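Local coordinates for protein tRNA uridine(34) acetyltransferase (Methanocaldococcus infernus, PDB 6IA8) that acetylates the wobble uridine 34 of tRNAs, using acetyl-CoA and S-adenosylmethionine on the way to 5-carboxymethyluridine, at residues K269-K272 with E273-N277; Y321-S324 with I325-K328. All coordinates share one frame; numbering follows the deposited sequence.

Interaction 1: residues K269-K272 with E273-N277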
loop_
_atom_site.group_PDB
_atom_site.type_symbol
_atom_site.label_atom_id
_atom_site.label_comp_id
_atom_site.label_asym_id
_atom_site.label_seq_id
_atom_site.Cartn_x
_atom_site.Cartn_y
_atom_site.Cartn_z
ATOM N N LYS A 269 12.983 -18.102 2.366
ATOM C CA LYS A 269 14.068 -17.423 1.665
ATOM C C LYS A 269 13.539 -16.304 0.792
ATOM O O LYS A 269 14.177 -15.246 0.685
ATOM C CB LYS A 269 14.869 -18.426 0.832
ATOM C CG LYS A 269 15.735 -19.354 1.696
ATOM C CD LYS A 269 16.635 -20.242 0.851
ATOM C CE LYS A 269 17.688 -20.941 1.705
ATOM N NZ LYS A 269 18.680 -19.985 2.272
ATOM N N MET A 270 12.362 -16.497 0.188
ATOM C CA MET A 270 11.775 -15.431 -0.612
ATOM C C MET A 270 11.552 -14.169 0.230
ATOM O O MET A 270 11.835 -13.037 -0.203
ATOM C CB MET A 270 10.453 -15.908 -1.225
ATOM C CG MET A 270 9.596 -14.763 -1.741
ATOM S SD MET A 270 8.221 -15.297 -2.822
ATOM C CE MET A 270 7.099 -16.061 -1.680
ATOM N N PHE A 271 10.947 -14.329 1.406
ATOM C CA PHE A 271 10.714 -13.146 2.229
ATOM C C PHE A 271 12.018 -12.479 2.653
ATOM O O PHE A 271 12.107 -11.235 2.693
ATOM C CB PHE A 271 9.845 -13.513 3.424
ATOM C CG PHE A 271 8.391 -13.726 3.029
ATOM C CD1 PHE A 271 7.575 -12.652 2.718
ATOM C CD2 PHE A 271 7.870 -15.003 2.956
ATOM C CE1 PHE A 271 6.260 -12.855 2.331
ATOM C CE2 PHE A 271 6.558 -15.224 2.552
ATOM C CZ PHE A 271 5.749 -14.154 2.251
ATOM N N LYS A 272 13.022 -13.275 3.026
ATOM C CA LYS A 272 14.304 -12.680 3.383
ATOM C C LYS A 272 14.851 -11.881 2.202
ATOM O O LYS A 272 15.333 -10.744 2.354
ATOM C CB LYS A 272 15.288 -13.769 3.836
ATOM C CG LYS A 272 16.654 -13.257 4.210
ATOM C CD LYS A 272 17.509 -14.357 4.841
ATOM C CE LYS A 272 18.949 -13.892 5.083
ATOM N NZ LYS A 272 19.789 -14.967 5.679
ATOM N N GLU A 273 14.755 -12.461 1.004
ATOM C CA GLU A 273 15.326 -11.827 -0.168
ATOM C C GLU A 273 14.600 -10.536 -0.494
ATOM O O GLU A 273 15.243 -9.552 -0.859
ATOM C CB GLU A 273 15.294 -12.777 -1.361
ATOM C CG GLU A 273 16.073 -12.276 -2.550
ATOM C CD GLU A 273 16.184 -13.315 -3.648
ATOM O OE1 GLU A 273 16.012 -14.521 -3.342
ATOM O OE2 GLU A 273 16.422 -12.915 -4.802
ATOM N N ILE A 274 13.269 -10.511 -0.352
ATOM C CA ILE A 274 12.479 -9.333 -0.699
ATOM C C ILE A 274 12.839 -8.142 0.177
ATOM O O ILE A 274 12.666 -6.981 -0.242
ATOM C CB ILE A 274 10.977 -9.691 -0.601
ATOM C CG1 ILE A 274 10.581 -10.518 -1.850
ATOM C CG2 ILE A 274 10.138 -8.471 -0.463
ATOM C CD1 ILE A 274 9.222 -11.176 -1.760
ATOM N N PHE A 275 13.327 -8.395 1.395
ATOM C CA PHE A 275 13.651 -7.308 2.320
ATOM C C PHE A 275 15.143 -6.999 2.428
ATOM O O PHE A 275 15.520 -6.071 3.180
ATOM C CB PHE A 275 13.102 -7.629 3.714
ATOM C CG PHE A 275 11.606 -7.839 3.734
ATOM C CD1 PHE A 275 10.772 -6.974 3.048
ATOM C CD2 PHE A 275 11.052 -8.921 4.401
ATOM C CE1 PHE A 275 9.392 -7.192 3.024
ATOM C CE2 PHE A 275 9.694 -9.111 4.415
ATOM C CZ PHE A 275 8.873 -8.257 3.720
ATOM N N THR A 276 16.004 -7.760 1.722
ATOM C CA THR A 276 17.454 -7.591 1.834
ATOM C C THR A 276 18.166 -7.608 0.480
ATOM O O THR A 276 19.401 -7.550 0.437
ATOM C CB THR A 276 18.109 -8.658 2.744
ATOM O OG1 THR A 276 17.912 -9.983 2.209
ATOM C CG2 THR A 276 17.567 -8.606 4.159
ATOM N N ASN A 277 17.428 -7.678 -0.622
ATOM C CA ASN A 277 17.969 -7.582 -1.975
ATOM C C ASN A 277 17.423 -6.310 -2.605
ATOM O O ASN A 277 16.192 -6.124 -2.641
ATOM C CB ASN A 277 17.552 -8.806 -2.773
ATOM C CG ASN A 277 18.037 -8.779 -4.199
ATOM O OD1 ASN A 277 18.264 -7.717 -4.785
ATOM N ND2 ASN A 277 18.164 -9.973 -4.787
#
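K269-K272 and E273-N277 run on without a gap along the last part of helix 264-276 and into the loop after it, and the backbone pairing changes character along them: E273 N donates to K269 O and I274 N to M270 O in i to i+4 bonds, the latter 2.9 Å long at 153°, whereas F275 N makes a weak bond to F271 O and a second one to K272 O at 3.2 Å. F275 N is thus shared between an i+4 and an i+3 carbonyl, as often happens near the C-terminus of a helix. K272 O accepts twice, from F275 N and from T276 OG1, the hydroxyl lying 2.7 Å from K272 O. One donor sits above the carbonyl plane and the other below it, neither on a lone pair. With OG1 set between its own backbone N and carbonyl carbon (chi1 62°), T276 turns its hydroxyl back onto the preceding turn. On the buried side M270 and I274 run side by side in the same direction, and M270 CG meets I274 CD1 at 3.6 Å. F275 CD2 rests 3.1 Å from F271 O, which lies oblique to the ring. Between the two rings contact is slight: F275 CE2 stands at the edge of the F271 ring, near its plane, 4.5 Å from CD1 of F271. Beyond the last turn, N277 ND2 gives E273 OE2 a weak bond, while N277 OD1 accepts from D279 N. F271 and I274 both pack on L255 of strand 250-255, and F271 also touches V318 of helix 312-325. The arrangement is the C-terminal end of the helix in a beta-alpha-beta crossover, strand 250-255, helix 264-276, strand 284-287, within the radical SAM core.

Interaction 2: residues Y321-S324 with I325-K328. With SO4 (sulfate ion), chain B.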
loop_
_atom_site.group_PDB
_atom_site.type_symbol
_atom_site.label_atom_id
_atom_site.label_comp_id
_atom_site.label_asym_id
_atom_site.label_seq_id
_atom_site.Cartn_x
_atom_site.Cartn_y
_atom_site.Cartn_z
ATOM N N TYR A 321 7.420 -16.360 10.326
ATOM C CA TYR A 321 8.786 -16.026 9.949
ATOM C C TYR A 321 8.834 -14.690 9.221
ATOM O O TYR A 321 9.635 -13.810 9.555
ATOM C CB TYR A 321 9.392 -17.133 9.075
ATOM C CG TYR A 321 10.765 -16.761 8.568
ATOM C CD1 TYR A 321 11.886 -16.868 9.392
ATOM C CD2 TYR A 321 10.929 -16.221 7.302
ATOM C CE1 TYR A 321 13.143 -16.491 8.947
ATOM C CE2 TYR A 321 12.173 -15.833 6.854
ATOM C CZ TYR A 321 13.272 -15.966 7.672
ATOM O OH TYR A 321 14.496 -15.559 7.197
ATOM N N ALA A 322 8.018 -14.538 8.181
ATOM C CA ALA A 322 8.050 -13.312 7.397
ATOM C C ALA A 322 7.862 -12.087 8.280
ATOM O O ALA A 322 8.610 -11.112 8.157
ATOM C CB ALA A 322 6.983 -13.344 6.307
ATOM N N LYS A 323 6.867 -12.113 9.180
ATOM C CA LYS A 323 6.674 -10.960 10.053
ATOM C C LYS A 323 7.849 -10.747 10.999
ATOM O O LYS A 323 8.144 -9.607 11.375
ATOM C CB LYS A 323 5.386 -11.125 10.845
ATOM C CG LYS A 323 4.118 -10.956 9.966
ATOM C CD LYS A 323 2.861 -10.906 10.845
ATOM C CE LYS A 323 2.071 -9.627 10.561
ATOM N NZ LYS A 323 0.812 -9.536 11.347
ATOM N N SER A 324 8.484 -11.823 11.459
ATOM C CA SER A 324 9.577 -11.669 12.411
ATOM C C SER A 324 10.789 -10.991 11.778
ATOM O O SER A 324 11.629 -10.447 12.502
ATOM C CB SER A 324 10.002 -13.036 12.969
ATOM O OG SER A 324 10.745 -13.739 11.995
ATOM N N ILE A 325 10.938 -11.055 10.453
ATOM C CA ILE A 325 12.068 -10.407 9.786
ATOM C C ILE A 325 11.663 -9.162 9.019
ATOM O O ILE A 325 12.524 -8.549 8.394
ATOM C CB ILE A 325 12.819 -11.368 8.840
ATOM C CG1 ILE A 325 11.902 -11.764 7.658
ATOM C CG2 ILE A 325 13.335 -12.560 9.636
ATOM C CD1 ILE A 325 12.668 -12.273 6.428
ATOM N N MET A 326 10.392 -8.775 9.022
ATOM C CA MET A 326 9.975 -7.596 8.255
ATOM C C MET A 326 10.658 -6.340 8.790
ATOM O O MET A 326 10.616 -6.097 9.993
ATOM C CB MET A 326 8.464 -7.400 8.333
ATOM C CG MET A 326 7.728 -7.791 7.115
ATOM S SD MET A 326 5.962 -7.743 7.423
ATOM C CE MET A 326 5.488 -9.162 6.385
ATOM N N PRO A 327 11.284 -5.526 7.950
ATOM C CA PRO A 327 11.883 -4.277 8.446
ATOM C C PRO A 327 10.836 -3.309 8.970
ATOM O O PRO A 327 9.634 -3.424 8.735
ATOM C CB PRO A 327 12.606 -3.701 7.219
ATOM C CG PRO A 327 12.852 -4.935 6.329
ATOM C CD PRO A 327 11.683 -5.844 6.572
ATOM N N LYS A 328 11.330 -2.306 9.683
ATOM C CA LYS A 328 10.461 -1.305 10.277
ATOM C C LYS A 328 9.758 -0.473 9.225
ATOM O O LYS A 328 8.775 0.198 9.548
ATOM C CB LYS A 328 11.270 -0.376 11.189
ATOM C CG LYS A 328 11.899 -1.073 12.392
ATOM C CD LYS A 328 12.766 -0.095 13.205
ATOM C CE LYS A 328 13.416 -0.775 14.400
ATOM N NZ LYS A 328 13.978 0.213 15.366
HETATM S S SO4 B . 15.049 -2.934 10.296
HETATM O O1 SO4 B . 15.890 -2.207 11.249
HETATM O O2 SO4 B . 14.181 -1.977 9.611
HETATM O O3 SO4 B . 14.222 -3.873 10.996
HETATM O O4 SO4 B . 15.881 -3.683 9.358
HETATM O O HOH W 1 9.264 -7.258 12.065
#
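Y321-S324 lie in the last part of helix 312-325, and the chain runs on through I325-K328 into a loop; I325 N donates both to Y321 O at 3.2 Å and to A322 O at 3.3 Å, while M326 N makes a weak bond to K323 O. This one donor, I325 N, lies nearly along the C=O axis of Y321 but above the carbonyl plane of A322. Y321 O also accepts from S324 OG at 2.7 Å, so two donors grip this carbonyl near the helix end. The principal side-chain contact is Y321 with I325, which cross obliquely. I325 CG2 sits over one face of the phenol, 4.3 Å from the ring centroid and 27° off the normal, a CH-pi contact, and I325 CD1 approaches CE2 of Y321 at 3.6 Å. I325 CG1 takes the position between backbone N and carbonyl carbon (chi1 66°), which sets CD1 against CE2. With a leucine in place of Y321 the phenol is gone, and I325 CG2 would probably be left without its CH-pi partner and CD1 with less to pack on. A water donates to both K323 O and M326 O, each 2.7 Å away, tying the end of the helix to the departing chain. Farther on, K328 N donates a straight bond (166°) to O2 of a sulfate ion, probably from the crystallisation liquor. M326 reaches inward to V285 and I287 of strand 284-287. This is the C-terminal end of helix 312-325 and the loop running from it to strand 331-332, an edge strand of the seven-stranded parallel sheet.

Interaction 1 precedes interaction 2 along the chain, and their centres lie about 10 Å apart. They occupy the C-terminal ends of two helices, 264-276 and 312-325. The helices meet directly where K272 CA lies 3.5 Å from I325 CD1, and again where F271 CG lies 3.6 Å from A322 CB. F275 packs instead on the loop after helix 312-325, its CG 3.5 Å from P327 CD and its CE2 3.6 Å from M326 CG. The helices lead to strands 284-287 and 331-332, neighbours in the seven-stranded parallel sheet. The two helix ends and that loop thus form one locally packed region beside these strands.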